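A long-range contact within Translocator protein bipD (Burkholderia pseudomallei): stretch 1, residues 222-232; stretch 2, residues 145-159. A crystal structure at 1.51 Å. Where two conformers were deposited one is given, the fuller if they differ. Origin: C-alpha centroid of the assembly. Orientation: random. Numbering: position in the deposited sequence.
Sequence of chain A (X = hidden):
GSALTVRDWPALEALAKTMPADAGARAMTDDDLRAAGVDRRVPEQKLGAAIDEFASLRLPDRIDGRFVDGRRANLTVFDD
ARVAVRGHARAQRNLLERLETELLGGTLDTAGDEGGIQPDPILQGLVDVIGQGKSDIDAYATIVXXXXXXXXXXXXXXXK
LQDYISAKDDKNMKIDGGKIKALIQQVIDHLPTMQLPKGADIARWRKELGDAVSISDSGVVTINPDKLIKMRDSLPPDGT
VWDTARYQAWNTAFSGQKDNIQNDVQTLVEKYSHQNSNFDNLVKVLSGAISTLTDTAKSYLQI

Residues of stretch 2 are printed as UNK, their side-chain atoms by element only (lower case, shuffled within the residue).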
# COMPACT_ATOMS: atom_id res chain seq x y z
N THR A 222 10.61 8.06 -26.08
CA THR A 222 11.42 8.11 -27.29
C THR A 222 12.86 8.49 -26.91
O THR A 222 13.10 9.13 -25.88
CB THR A 222 10.87 9.13 -28.31
OG1 THR A 222 10.74 10.39 -27.68
CG2 THR A 222 9.52 8.68 -28.86
N ILE A 223 13.80 8.08 -27.74
CA ILE A 223 15.21 8.29 -27.50
C ILE A 223 15.65 9.56 -28.20
O ILE A 223 15.39 9.74 -29.40
CB ILE A 223 15.99 7.08 -28.01
CG1 ILE A 223 15.53 5.82 -27.26
CG2 ILE A 223 17.49 7.31 -27.87
CD1 ILE A 223 16.04 4.60 -27.88
N ASN A 224 16.29 10.45 -27.46
CA ASN A 224 16.77 11.72 -28.01
C ASN A 224 17.87 11.41 -29.05
O ASN A 224 18.90 10.81 -28.69
CB ASN A 224 17.30 12.60 -26.86
CG ASN A 224 17.72 13.96 -27.29
OD1 ASN A 224 17.95 14.23 -28.48
ND2 ASN A 224 17.86 14.87 -26.30
N PRO A 225 17.66 11.82 -30.32
CA PRO A 225 18.63 11.52 -31.36
C PRO A 225 19.81 12.49 -31.45
O PRO A 225 20.57 12.44 -32.41
CB PRO A 225 17.79 11.58 -32.62
CG PRO A 225 16.79 12.65 -32.30
CD PRO A 225 16.47 12.51 -30.85
N ASP A 226 19.98 13.34 -30.46
CA ASP A 226 20.92 14.46 -30.57
C ASP A 226 22.37 14.00 -30.82
O ASP A 226 23.07 14.56 -31.66
CB ASP A 226 20.86 15.43 -29.37
CG ASP A 226 21.13 14.77 -28.00
OD1 ASP A 226 21.38 15.55 -27.07
OD2 ASP A 226 21.02 13.54 -27.83
N LYS A 227 22.82 12.95 -30.13
CA LYS A 227 24.21 12.51 -30.34
C LYS A 227 24.39 11.90 -31.73
O LYS A 227 25.40 12.11 -32.38
CB LYS A 227 24.65 11.53 -29.23
CG LYS A 227 24.84 12.21 -27.89
CD LYS A 227 23.77 11.92 -26.87
CE LYS A 227 23.89 12.83 -25.64
NZ LYS A 227 23.00 12.49 -24.48
N LEU A 228 23.40 11.12 -32.18
CA LEU A 228 23.47 10.56 -33.53
C LEU A 228 23.48 11.65 -34.59
O LEU A 228 24.17 11.53 -35.59
CB LEU A 228 22.31 9.60 -33.76
CG LEU A 228 22.38 8.26 -33.02
CD1 LEU A 228 21.05 7.51 -33.12
CD2 LEU A 228 23.57 7.45 -33.51
N ILE A 229 22.67 12.69 -34.39
CA ILE A 229 22.66 13.86 -35.29
C ILE A 229 24.02 14.54 -35.33
O ILE A 229 24.53 14.86 -36.40
CB ILE A 229 21.57 14.82 -34.85
CG1 ILE A 229 20.21 14.20 -35.17
CG2 ILE A 229 21.80 16.20 -35.54
CD1 ILE A 229 19.00 14.98 -34.61
N LYS A 230 24.65 14.71 -34.18
CA LYS A 230 25.97 15.34 -34.11
C LYS A 230 26.99 14.47 -34.84
O LYS A 230 27.83 14.97 -35.58
CB LYS A 230 26.40 15.65 -32.67
CG LYS A 230 25.68 16.86 -32.09
CD LYS A 230 25.96 17.08 -30.65
CE LYS A 230 25.07 18.20 -30.08
NZ LYS A 230 25.02 19.40 -30.96
N MET A 231 26.90 13.14 -34.66
CA MET A 231 27.76 12.21 -35.40
C MET A 231 27.54 12.33 -36.91
O MET A 231 28.47 12.48 -37.68
CB MET A 231 27.49 10.78 -34.93
CG MET A 231 28.03 10.43 -33.58
SD MET A 231 27.44 8.77 -33.16
CE MET A 231 28.75 8.13 -32.19
N ARG A 232 26.28 12.29 -37.31
CA ARG A 232 25.93 12.45 -38.73
C ARG A 232 26.47 13.76 -39.31
O ARG A 232 27.09 13.78 -40.40
CB ARG A 232 24.41 12.39 -38.92
CG ARG A 232 23.96 12.25 -40.36
CD ARG A 232 22.46 12.60 -40.49
NE ARG A 232 22.25 13.98 -40.05
CZ ARG A 232 21.12 14.47 -39.54
NH1 ARG A 232 20.04 13.71 -39.38
NH2 ARG A 232 21.09 15.74 -39.14
N UNK A 145 15.24 -2.74 -22.26
CA UNK A 145 15.21 -3.44 -23.56
C UNK A 145 15.37 -2.46 -24.70
O UNK A 145 16.19 -2.66 -25.58
o UNK A 145 15.16 -6.18 -25.13
c UNK A 145 13.49 -4.53 -25.27
o UNK A 145 14.17 -5.93 -27.07
c UNK A 145 13.87 -4.18 -23.77
c UNK A 145 14.33 -5.62 -25.87
N UNK A 146 14.59 -1.40 -24.68
CA UNK A 146 14.62 -0.43 -25.77
C UNK A 146 15.93 0.32 -25.85
O UNK A 146 16.51 0.52 -26.92
N UNK A 147 16.41 0.77 -24.70
CA UNK A 147 17.67 1.49 -24.69
C UNK A 147 18.82 0.58 -25.10
O UNK A 147 19.77 1.02 -25.74
c UNK A 147 17.33 3.60 -23.22
c UNK A 147 18.10 4.62 -24.04
c UNK A 147 17.90 2.17 -23.35
c UNK A 147 15.84 3.68 -23.61
N UNK A 148 18.75 -0.70 -24.73
CA UNK A 148 19.81 -1.61 -25.12
C UNK A 148 19.75 -1.91 -26.62
O UNK A 148 20.77 -2.05 -27.28
o UNK A 148 19.91 -2.55 -22.88
c UNK A 148 19.80 -2.90 -24.28
c UNK A 148 20.95 -3.83 -24.67
N UNK A 149 18.53 -1.99 -27.17
CA UNK A 149 18.42 -2.10 -28.61
C UNK A 149 19.01 -0.91 -29.35
O UNK A 149 19.71 -1.05 -30.36
c UNK A 149 16.62 -3.71 -32.51
c UNK A 149 17.31 -3.54 -31.15
c UNK A 149 16.95 -2.29 -28.98
c UNK A 149 16.73 -2.33 -30.45
n UNK A 149 17.38 -4.57 -33.42
N UNK A 150 18.72 0.29 -28.85
CA UNK A 150 19.35 1.50 -29.35
C UNK A 150 20.87 1.43 -29.31
O UNK A 150 21.57 1.69 -30.27
c UNK A 150 21.21 6.31 -28.47
c UNK A 150 20.20 4.45 -27.35
c UNK A 150 19.99 4.67 -29.70
c UNK A 150 18.86 2.68 -28.55
o UNK A 150 21.91 7.48 -28.42
c UNK A 150 19.72 3.94 -28.54
c UNK A 150 20.72 5.82 -29.66
c UNK A 150 20.95 5.62 -27.31
N UNK A 151 21.37 1.04 -28.13
CA UNK A 151 22.81 0.94 -27.86
C UNK A 151 23.44 -0.03 -28.86
O UNK A 151 24.48 0.27 -29.42
c UNK A 151 25.07 1.83 -25.94
c UNK A 151 26.77 0.98 -24.47
c UNK A 151 22.96 0.49 -26.41
c UNK A 151 24.33 0.66 -25.80
c UNK A 151 24.83 -0.35 -24.97
c UNK A 151 26.29 2.00 -25.30
c UNK A 151 26.03 -0.18 -24.31
N UNK A 152 22.76 -1.17 -29.07
CA UNK A 152 23.13 -2.17 -30.03
C UNK A 152 23.17 -1.63 -31.44
O UNK A 152 24.09 -1.91 -32.20
n UNK A 152 21.99 -6.95 -30.98
c UNK A 152 22.55 -4.59 -30.79
c UNK A 152 22.21 -3.40 -29.93
o UNK A 152 20.67 -5.66 -29.74
c UNK A 152 21.65 -5.79 -30.47
N UNK A 153 22.15 -0.85 -31.80
CA UNK A 153 22.06 -0.34 -33.16
C UNK A 153 23.17 0.68 -33.44
O UNK A 153 23.67 0.79 -34.56
o UNK A 153 20.48 1.48 -32.73
c UNK A 153 20.67 0.26 -33.43
N UNK A 154 23.59 1.42 -32.40
CA UNK A 154 24.72 2.35 -32.51
C UNK A 154 26.02 1.56 -32.67
O UNK A 154 26.83 1.84 -33.53
c UNK A 154 23.50 4.20 -31.26
c UNK A 154 26.01 4.21 -31.40
c UNK A 154 24.77 3.33 -31.34
N UNK A 155 26.18 0.50 -31.89
CA UNK A 155 27.34 -0.38 -32.10
C UNK A 155 27.40 -0.98 -33.48
O UNK A 155 28.47 -1.10 -34.08
c UNK A 155 27.37 -1.46 -31.01
N UNK A 156 26.23 -1.34 -34.02
CA UNK A 156 26.10 -1.94 -35.33
C UNK A 156 26.55 -0.92 -36.39
O UNK A 156 27.39 -1.20 -37.23
o UNK A 156 23.22 -3.63 -36.91
c UNK A 156 24.64 -2.35 -35.53
o UNK A 156 25.32 -3.57 -37.51
c UNK A 156 24.40 -3.25 -36.74
N UNK A 157 25.99 0.31 -36.35
CA UNK A 157 26.37 1.31 -37.33
C UNK A 157 27.85 1.71 -37.22
O UNK A 157 28.50 1.93 -38.25
c UNK A 157 25.49 3.19 -38.72
c UNK A 157 25.42 2.51 -37.35
c UNK A 157 25.73 3.48 -36.24
N UNK A 158 28.39 1.76 -36.00
CA UNK A 158 29.78 2.14 -35.82
C UNK A 158 30.72 1.04 -36.29
O UNK A 158 31.92 1.28 -36.47
c UNK A 158 29.30 3.78 -33.95
c UNK A 158 29.50 2.91 -31.28
c UNK A 158 30.08 2.56 -34.38
s UNK A 158 29.79 4.35 -32.31
N UNK A 159 30.18 -0.18 -36.43
CA UNK A 159 30.94 -1.29 -37.00
C UNK A 159 30.84 -1.24 -38.54
O UNK A 159 31.85 -1.27 -39.23
o UNK A 159 30.51 -2.69 -35.07
c UNK A 159 30.39 -2.61 -36.47
O HOH W 1 21.43 10.08 -29.84

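Stretch 2 is one unbroken helix, and its side chains can be read in order against stretch 1. Position 145 has three carbons, the third carrying two oxygens, and lies out of reach of stretch 1: Glu145. Position 146 has no side-chain atoms, and its backbone O lies 4.2 Å from Ile223 CD1; it is Gly146. Position 147 carries four carbons forked at the second. Its CA-to-CB bond points sideways, yet its end comes nearer stretch 1 and touches Ile223. This is Leu147, whose CD2 is 4.2 Å from Ile223 CG1.

Position 148 has one carbon bearing an oxygen and a carbon, Thr148, and position 149 four carbons in a row ending in nitrogen, Lys149; neither touches stretch 1. Position 150 shows one carbon, then a six-carbon ring bearing an oxygen; its CA-to-CB bond points toward stretch 1, and it touches Ile223 and Leu228: Tyr150. Ile223 CG2 sits 3.7 Å from the centroid of the Tyr150 ring, almost on the ring normal, a CH-pi contact, while Ile223 CD1 packs 3.5 Å from Tyr150 CB. At the ring edge, Leu228 CD1 lies 3.9 Å from Tyr150 CE1.

Position 151, a carbon and a plain six-carbon ring, is Phe151; position 152, three carbons with an oxygen and a nitrogen on the third, is Gln152; position 153, one carbon and one oxygen, is Ser153. All are out of reach. Position 154 has one carbon carrying two more, its CA-to-CB bond pointing toward stretch 1, and touches Leu228: Val154, with CG2 4.0 Å from Leu228 CD2.

Position 155 is a single carbon, Ala155; position 156, two carbons with two oxygens on the second, is Asp156; position 157, a carbon carrying two carbons, is Val157. None makes a close contact. Position 158 is an unbranched chain of two carbons, sulfur and carbon, the sulfur touching Met231: Met158, its SD 3.9 Å from Met231 CE. Position 159, one carbon and one oxygen, out of reach of stretch 1, is Ser159.

The contact works by apolar packing, with no direct hydrogen bond across it. The two helices run nearly parallel, at 10°, with axes 12.7 Å apart at closest approach; Leu228 meets Tyr150 and Val154, and Met231 meets Met158. The rule is one aromatic ring packed on a face by Ile223, from before the helix of stretch 1, and at its edge by Leu228, while water 1 takes up the hydroxyl: it lies 3.0 Å from Tyr150 OH, donates to Asn224 O at 2.9 Å and accepts from Leu228 N at 3.2 Å.

Stretch 2, residues 145-159: EGLTKYFQSVADVMS
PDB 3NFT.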